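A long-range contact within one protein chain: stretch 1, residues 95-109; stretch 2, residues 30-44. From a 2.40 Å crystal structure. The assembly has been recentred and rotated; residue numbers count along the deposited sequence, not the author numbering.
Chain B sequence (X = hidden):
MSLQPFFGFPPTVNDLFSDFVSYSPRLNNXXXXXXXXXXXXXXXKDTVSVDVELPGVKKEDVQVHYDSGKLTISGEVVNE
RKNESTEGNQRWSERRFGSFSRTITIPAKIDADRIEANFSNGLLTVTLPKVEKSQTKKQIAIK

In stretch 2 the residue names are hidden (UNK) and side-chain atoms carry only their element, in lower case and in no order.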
# COMPACT_ATOMS: atom_id res chain seq x y z
N ARG B 95 4.30 -15.37 -30.86
CA ARG B 95 5.74 -15.26 -30.65
C ARG B 95 6.23 -13.81 -30.60
O ARG B 95 5.76 -12.96 -31.36
CB ARG B 95 6.52 -16.05 -31.70
CG ARG B 95 6.42 -17.56 -31.55
CD ARG B 95 7.39 -18.27 -32.49
NE ARG B 95 8.78 -18.08 -32.09
CZ ARG B 95 9.82 -18.22 -32.92
NH1 ARG B 95 9.62 -18.55 -34.19
NH2 ARG B 95 11.05 -18.03 -32.47
N ARG B 96 7.17 -13.55 -29.70
CA ARG B 96 7.74 -12.22 -29.55
C ARG B 96 9.18 -12.21 -30.04
O ARG B 96 9.97 -13.07 -29.66
CB ARG B 96 7.67 -11.78 -28.08
CG ARG B 96 6.26 -11.76 -27.51
CD ARG B 96 5.39 -10.72 -28.22
NE ARG B 96 3.98 -10.88 -27.88
CZ ARG B 96 3.08 -11.43 -28.69
NH1 ARG B 96 3.43 -11.88 -29.88
NH2 ARG B 96 1.81 -11.54 -28.30
N PHE B 97 9.51 -11.24 -30.88
CA PHE B 97 10.83 -11.17 -31.48
C PHE B 97 11.55 -9.87 -31.17
O PHE B 97 10.92 -8.84 -30.91
CB PHE B 97 10.75 -11.37 -33.00
CG PHE B 97 10.15 -12.68 -33.41
CD1 PHE B 97 10.92 -13.83 -33.40
CD2 PHE B 97 8.83 -12.77 -33.79
CE1 PHE B 97 10.38 -15.05 -33.78
CE2 PHE B 97 8.28 -13.98 -34.17
CZ PHE B 97 9.06 -15.12 -34.16
N GLY B 98 12.88 -9.92 -31.19
CA GLY B 98 13.69 -8.74 -30.94
C GLY B 98 14.99 -9.10 -30.25
O GLY B 98 15.39 -10.27 -30.22
N SER B 99 15.65 -8.10 -29.69
CA SER B 99 16.85 -8.32 -28.91
C SER B 99 16.47 -8.61 -27.46
O SER B 99 15.53 -8.02 -26.93
CB SER B 99 17.77 -7.10 -28.97
OG SER B 99 17.08 -5.93 -28.59
N PHE B 100 17.19 -9.53 -26.83
CA PHE B 100 16.94 -9.85 -25.43
C PHE B 100 18.18 -9.60 -24.57
O PHE B 100 19.31 -9.82 -25.01
CB PHE B 100 16.46 -11.30 -25.27
CG PHE B 100 17.49 -12.33 -25.63
CD1 PHE B 100 17.55 -12.84 -26.92
CD2 PHE B 100 18.38 -12.81 -24.69
CE1 PHE B 100 18.49 -13.80 -27.26
CE2 PHE B 100 19.32 -13.77 -25.02
CZ PHE B 100 19.38 -14.26 -26.30
N SER B 101 17.96 -9.14 -23.35
CA SER B 101 19.02 -9.04 -22.36
C SER B 101 18.47 -9.36 -20.98
O SER B 101 17.41 -8.86 -20.59
CB SER B 101 19.66 -7.65 -22.38
OG SER B 101 20.91 -7.66 -21.72
N ARG B 102 19.20 -10.19 -20.24
CA ARG B 102 18.82 -10.54 -18.88
C ARG B 102 20.04 -10.48 -17.98
O ARG B 102 21.02 -11.20 -18.19
CB ARG B 102 18.20 -11.94 -18.84
CG ARG B 102 17.69 -12.37 -17.47
CD ARG B 102 16.49 -11.54 -17.03
NE ARG B 102 16.02 -11.91 -15.70
CZ ARG B 102 15.00 -12.73 -15.46
NH1 ARG B 102 14.33 -13.26 -16.47
NH2 ARG B 102 14.65 -13.00 -14.22
N THR B 103 19.98 -9.62 -16.97
CA THR B 103 21.07 -9.49 -16.01
C THR B 103 20.59 -9.90 -14.63
O THR B 103 19.57 -9.42 -14.15
CB THR B 103 21.61 -8.05 -15.95
OG1 THR B 103 21.93 -7.60 -17.27
CG2 THR B 103 22.85 -7.99 -15.08
N ILE B 104 21.33 -10.81 -13.99
CA ILE B 104 21.04 -11.15 -12.61
C ILE B 104 22.29 -10.98 -11.75
O ILE B 104 23.40 -11.33 -12.16
CB ILE B 104 20.49 -12.59 -12.46
CG1 ILE B 104 21.47 -13.62 -13.03
CG2 ILE B 104 19.13 -12.71 -13.12
CD1 ILE B 104 21.05 -15.05 -12.80
N THR B 105 22.11 -10.42 -10.56
CA THR B 105 23.20 -10.31 -9.61
C THR B 105 23.27 -11.60 -8.82
O THR B 105 22.33 -11.96 -8.13
CB THR B 105 22.98 -9.13 -8.64
OG1 THR B 105 22.82 -7.92 -9.38
CG2 THR B 105 24.15 -9.00 -7.69
N ILE B 106 24.39 -12.31 -8.92
CA ILE B 106 24.52 -13.57 -8.20
C ILE B 106 25.02 -13.35 -6.77
O ILE B 106 26.07 -12.73 -6.56
CB ILE B 106 25.39 -14.59 -8.96
CG1 ILE B 106 26.61 -13.92 -9.58
CG2 ILE B 106 24.57 -15.27 -10.05
CD1 ILE B 106 27.86 -14.03 -8.74
N PRO B 107 24.26 -13.84 -5.78
CA PRO B 107 24.57 -13.63 -4.37
C PRO B 107 25.47 -14.72 -3.81
O PRO B 107 25.14 -15.33 -2.79
CB PRO B 107 23.19 -13.71 -3.70
CG PRO B 107 22.22 -14.22 -4.77
CD PRO B 107 23.04 -14.64 -5.95
N ALA B 108 26.60 -14.96 -4.47
CA ALA B 108 27.56 -15.95 -4.00
C ALA B 108 28.94 -15.67 -4.58
O ALA B 108 29.07 -15.00 -5.60
CB ALA B 108 27.10 -17.35 -4.37
N LYS B 109 29.96 -16.19 -3.92
CA LYS B 109 31.33 -16.07 -4.42
C LYS B 109 31.64 -17.22 -5.35
O LYS B 109 31.57 -18.39 -4.95
CB LYS B 109 32.32 -16.02 -3.26
CG LYS B 109 32.37 -14.68 -2.55
CD LYS B 109 32.96 -14.81 -1.16
CE LYS B 109 31.99 -15.48 -0.21
NZ LYS B 109 30.78 -14.64 0.01
N UNK B 30 16.79 -2.95 -16.63
CA UNK B 30 15.69 -3.12 -17.57
C UNK B 30 15.78 -2.09 -18.70
O UNK B 30 16.10 -0.93 -18.47
c UNK B 30 13.15 -3.51 -17.76
c UNK B 30 13.17 -5.00 -18.11
c UNK B 30 14.33 -3.08 -16.88
o UNK B 30 14.10 -5.73 -17.78
n UNK B 30 12.12 -5.44 -18.80
N UNK B 31 15.49 -2.54 -19.92
CA UNK B 31 15.74 -1.75 -21.12
C UNK B 31 14.87 -0.48 -21.26
O UNK B 31 15.40 0.59 -21.55
c UNK B 31 15.79 -1.74 -23.65
c UNK B 31 16.87 -4.78 -21.56
c UNK B 31 15.76 -2.62 -22.41
c UNK B 31 17.00 -3.53 -22.41
N UNK B 32 13.54 -0.59 -21.04
CA UNK B 32 12.60 -1.71 -20.92
C UNK B 32 12.25 -2.37 -22.26
O UNK B 32 11.71 -3.47 -22.28
c UNK B 32 11.41 0.33 -20.82
c UNK B 32 12.86 0.70 -20.79
c UNK B 32 11.36 -1.06 -20.33
N UNK B 33 12.55 -1.68 -23.36
CA UNK B 33 12.04 -2.05 -24.67
C UNK B 33 12.45 -3.41 -25.23
O UNK B 33 12.00 -3.80 -26.30
N UNK B 34 13.31 -4.12 -24.51
CA UNK B 34 13.74 -5.45 -24.95
C UNK B 34 12.91 -6.58 -24.34
O UNK B 34 11.98 -6.35 -23.57
c UNK B 34 17.61 -5.31 -25.34
o UNK B 34 18.48 -4.87 -26.11
c UNK B 34 16.16 -4.94 -25.59
o UNK B 34 17.87 -6.05 -24.37
c UNK B 34 15.22 -5.67 -24.65
N UNK B 35 13.28 -7.81 -24.69
CA UNK B 35 12.60 -9.00 -24.22
C UNK B 35 13.37 -9.62 -23.06
O UNK B 35 14.60 -9.64 -23.08
c UNK B 35 11.61 -8.53 -27.24
c UNK B 35 11.53 -11.01 -27.45
c UNK B 35 11.45 -9.84 -26.48
c UNK B 35 12.47 -10.03 -25.36
N UNK B 36 12.66 -10.11 -22.06
CA UNK B 36 13.31 -10.74 -20.91
C UNK B 36 12.98 -12.23 -20.84
O UNK B 36 11.87 -12.61 -20.50
c UNK B 36 12.90 -10.05 -19.61
o UNK B 36 13.57 -10.62 -18.50
N UNK B 37 13.97 -13.08 -21.16
CA UNK B 37 13.81 -14.54 -21.15
C UNK B 37 13.51 -15.11 -19.77
O UNK B 37 14.01 -14.59 -18.77
c UNK B 37 15.30 -12.67 -21.65
c UNK B 37 15.18 -15.04 -21.66
c UNK B 37 16.12 -13.90 -21.45
N UNK B 38 12.70 -16.16 -19.72
CA UNK B 38 12.35 -16.81 -18.46
C UNK B 38 13.50 -17.65 -17.93
O UNK B 38 14.14 -18.38 -18.68
c UNK B 38 11.11 -17.69 -18.64
o UNK B 38 9.96 -16.90 -18.91
N UNK B 39 13.77 -17.54 -16.63
CA UNK B 39 14.89 -18.25 -16.04
C UNK B 39 14.54 -19.02 -14.76
O UNK B 39 13.63 -18.65 -14.02
c UNK B 39 16.52 -16.56 -16.98
c UNK B 39 15.72 -16.34 -14.60
c UNK B 39 16.88 -15.49 -14.13
c UNK B 39 16.08 -17.31 -15.73
N UNK B 40 15.29 -20.09 -14.53
CA UNK B 40 15.25 -20.82 -13.26
C UNK B 40 16.63 -20.76 -12.64
O UNK B 40 17.63 -21.06 -13.30
o UNK B 40 12.89 -23.62 -13.55
c UNK B 40 13.34 -22.46 -13.56
o UNK B 40 12.61 -21.45 -13.62
c UNK B 40 14.84 -22.27 -13.49
N UNK B 41 16.71 -20.37 -11.37
CA UNK B 41 17.99 -20.34 -10.68
C UNK B 41 18.02 -21.39 -9.58
O UNK B 41 17.14 -21.43 -8.71
c UNK B 41 18.28 -18.96 -10.07
c UNK B 41 18.16 -17.88 -11.13
c UNK B 41 19.67 -18.94 -9.45
N UNK B 42 19.03 -22.25 -9.62
CA UNK B 42 19.19 -23.28 -8.60
C UNK B 42 20.54 -23.15 -7.92
O UNK B 42 21.55 -22.84 -8.56
c UNK B 42 15.99 -24.85 -11.13
c UNK B 42 16.72 -25.78 -9.28
c UNK B 42 19.07 -24.68 -9.22
c UNK B 42 17.70 -24.97 -9.75
n UNK B 42 15.67 -25.68 -10.16
n UNK B 42 17.22 -24.41 -10.91
N UNK B 43 20.57 -23.37 -6.61
CA UNK B 43 21.82 -23.31 -5.87
C UNK B 43 22.02 -24.53 -4.97
O UNK B 43 21.25 -24.75 -4.04
c UNK B 43 21.90 -22.04 -5.03
o UNK B 43 22.16 -20.23 -3.00
c UNK B 43 23.25 -20.76 -3.30
o UNK B 43 24.32 -20.48 -2.74
c UNK B 43 23.27 -21.81 -4.40
N UNK B 44 23.05 -25.31 -5.27
CA UNK B 44 23.52 -26.32 -4.35
C UNK B 44 24.56 -25.65 -3.48
O UNK B 44 24.93 -24.50 -3.75

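Position 30 carries three carbons in a row, the third bearing one oxygen and one nitrogen: a primary amide on a two-methylene stem, Q30. It is poorly ordered and makes no contact with stretch 1.

Position 31 has four carbons, forked at the first, with one arm two carbons long, and the end of that arm lies 4.1 Å from S101 CB, a light touch from an exposed, loosely ordered residue. That is I31.

At position 32 three carbons close a ring onto the backbone N, giving P32, with a cis peptide bond before it. Position 33 has no side-chain atoms at all and is G33; neither of these two touches stretch 1.

Position 34 shows three carbons, the third carrying two oxygens. One oxygen is 3.0 Å from S99 OG, the other 3.1 Å from S101 CB. This is E34, and S99 OG donates a weak hydrogen bond to its OE2. The chain lies beside the strand, spanning two serines that alternate with F100.

Position 35 has four carbons forked at the second. One tip sits 3.4 Å from R96 O and the other 3.7 Å from F97 O, so the fork packs on backbone. This is L35. G98 leaves it room: an ideal CB there would come within 3.2 Å of L35 CD1, and the backbone angles of G98 independently call for glycine.

Position 36 is one carbon then one oxygen, the oxygen 3.4 Å from R102 CD: S36.

Position 37 again closes three carbons onto its own N. The ring carbon bonded to that N lies 4.0 Å from F100 CB and the middle one 3.9 Å from R102 CB, filling the space between these neighbours, while the backbone O comes 2.7 Å from R102 NH1, near the guanidinium plane. This is P37.

Position 38, one carbon and one oxygen, is S38; its CB points away and it makes no contact.

Position 39 has four carbons, forked at the first with one longer arm. The end of that arm lies over one face of the R102 guanidinium and also reaches I104. This is I39, with CD1 3.3 Å from R102 NH2 and 3.7 Å from I104 CG2.

Position 40, two carbons with two oxygens on the second, is D40, out of reach of stretch 1. Position 41 is one carbon carrying two more, one of them 4.4 Å from I104 CD1: V41.

Position 42, one carbon and a five-membered ring with two nitrogens, is H42, also out of reach. Position 43 is three carbons ending in two oxygens, one of them 4.5 Å from A108 CB: E43. Position 44 has no side chain: G44.

The contact works in two modes. Around the single bridge of F100 with L35, backbones pair: L35 N donates to S99 O at 3.2 Å, nearly straight, and S101 N donates weakly to L35 O at 3.4 Å. Beyond it, strand 39-43 runs at 22° to strand 98-105 with no backbone bridge between them, their axes no closer than 10.9 Å, and inward-pointing R102, I104, I39 and V41 fill the gap.

Stretch 2 (30-44) QIPGELSPSIDVHEG
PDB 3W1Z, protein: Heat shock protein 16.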